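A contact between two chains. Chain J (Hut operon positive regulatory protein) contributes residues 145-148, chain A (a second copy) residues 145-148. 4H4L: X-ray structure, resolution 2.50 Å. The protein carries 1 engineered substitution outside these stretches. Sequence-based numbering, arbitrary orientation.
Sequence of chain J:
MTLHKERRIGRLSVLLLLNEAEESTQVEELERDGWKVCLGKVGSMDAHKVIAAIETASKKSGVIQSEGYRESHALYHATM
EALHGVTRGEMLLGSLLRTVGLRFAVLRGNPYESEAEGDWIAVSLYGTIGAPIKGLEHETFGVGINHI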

# COMPACT_ATOMS: atom_id res chain seq x y z
N ILE J 145 -12.81 1.04 -13.08
CA ILE J 145 -14.17 0.69 -13.44
C ILE J 145 -15.03 0.58 -12.21
O ILE J 145 -14.69 -0.14 -11.28
CB ILE J 145 -14.17 -0.59 -14.29
CG1 ILE J 145 -13.81 -0.19 -15.71
CG2 ILE J 145 -15.53 -1.24 -14.28
CD1 ILE J 145 -13.32 -1.28 -16.60
N ASN J 146 -16.13 1.33 -12.20
CA ASN J 146 -17.11 1.33 -11.11
C ASN J 146 -18.54 1.33 -11.63
O ASN J 146 -18.79 1.69 -12.80
CB ASN J 146 -16.92 2.56 -10.24
CG ASN J 146 -17.27 2.31 -8.77
OD1 ASN J 146 -17.63 1.20 -8.37
ND2 ASN J 146 -17.14 3.34 -7.96
N HIS J 147 -19.48 0.92 -10.78
CA HIS J 147 -20.90 1.04 -11.12
C HIS J 147 -21.29 2.43 -10.81
O HIS J 147 -20.66 3.06 -9.95
CB HIS J 147 -21.76 0.07 -10.32
CG HIS J 147 -21.64 0.24 -8.83
ND1 HIS J 147 -20.56 -0.16 -8.14
CD2 HIS J 147 -22.53 0.78 -7.89
CE1 HIS J 147 -20.74 0.10 -6.82
NE2 HIS J 147 -21.95 0.69 -6.67
N ILE J 148 -22.32 2.94 -11.58
CA ILE J 148 -22.76 4.32 -11.31
C ILE J 148 -24.28 4.48 -11.14
O ILE J 148 -24.84 4.12 -10.09
CB ILE J 148 -22.13 5.37 -12.30
CG1 ILE J 148 -22.60 6.79 -12.00
CG2 ILE J 148 -22.37 5.01 -13.75
CD1 ILE J 148 -21.54 7.85 -12.17
OXT ILE J 148 -24.99 4.96 -12.03
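Chain A 145-148: INHI

Two copies of one short segment can join through a reciprocal pair of hydrogen bonds, and the C-termini of this regulatory protein illustrate the principle. In chain A, as in chain J, residues 145-147 belong to an extended strand that begins earlier in the chain. The two strands do not pair edge to edge: their axes stay 9.9 Å apart at closest approach, with N-to-C directions 74° apart, so side chains must span the gap. Ile145(A), phi/psi -125/117, lies beyond reach of chain J. Asn146(A) (-132/160, chi1 t) points its CA-to-CB bond toward chain J and brings ND2 to 3.6 Å from CE1 of His147(J), at the edge of that ring; its OD1 accepts a weak bond from N of His147(A), 2.9 Å away. His147(A) (-77/152, chi1 p) carries the contact. Its CA-to-CB bond runs sideways, yet the ring end reaches across, and NE2 donates to O of His147(J) at 3.1 Å, nearly linearly. In return, NE2 of His147(J) donates to O of His147(A), also at 3.1 Å. The two rings also meet obliquely, centroids 4.3 Å apart and planes at 33°. The CA-to-CB bond of Ile148(A) points away from chain J, and its carboxylate O lies 4.0 Å from CD2 of His147(J).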

# COMPACT_ATOMS: atom_id res chain seq x y z
N ILE A 145 -17.96 2.32 3.34
CA ILE A 145 -19.19 2.96 2.88
C ILE A 145 -19.19 3.13 1.37
O ILE A 145 -18.36 3.83 0.83
CB ILE A 145 -19.45 4.29 3.62
CG1 ILE A 145 -19.80 3.98 5.07
CG2 ILE A 145 -20.59 5.06 2.96
CD1 ILE A 145 -19.47 5.06 6.09
N ASN A 146 -20.14 2.48 0.71
CA ASN A 146 -20.29 2.66 -0.72
C ASN A 146 -21.76 2.92 -1.14
O ASN A 146 -22.70 2.63 -0.39
CB ASN A 146 -19.77 1.42 -1.40
CG ASN A 146 -19.41 1.65 -2.84
OD1 ASN A 146 -19.30 2.79 -3.32
ND2 ASN A 146 -19.22 0.55 -3.55
N HIS A 147 -21.94 3.48 -2.32
CA HIS A 147 -23.26 3.60 -2.91
C HIS A 147 -23.72 2.27 -3.47
O HIS A 147 -22.89 1.43 -3.84
CB HIS A 147 -23.26 4.70 -3.99
CG HIS A 147 -22.28 4.46 -5.13
ND1 HIS A 147 -20.96 4.67 -5.01
CD2 HIS A 147 -22.49 4.03 -6.44
CE1 HIS A 147 -20.35 4.41 -6.19
NE2 HIS A 147 -21.29 4.01 -7.06
N ILE A 148 -25.04 2.02 -3.53
CA ILE A 148 -25.48 0.70 -4.01
C ILE A 148 -26.53 0.72 -5.13
O ILE A 148 -26.21 0.73 -6.33
CB ILE A 148 -25.85 -0.25 -2.84
CG1 ILE A 148 -26.14 -1.67 -3.35
CG2 ILE A 148 -27.00 0.29 -2.02
CD1 ILE A 148 -26.13 -2.72 -2.25
OXT ILE A 148 -27.72 0.73 -4.85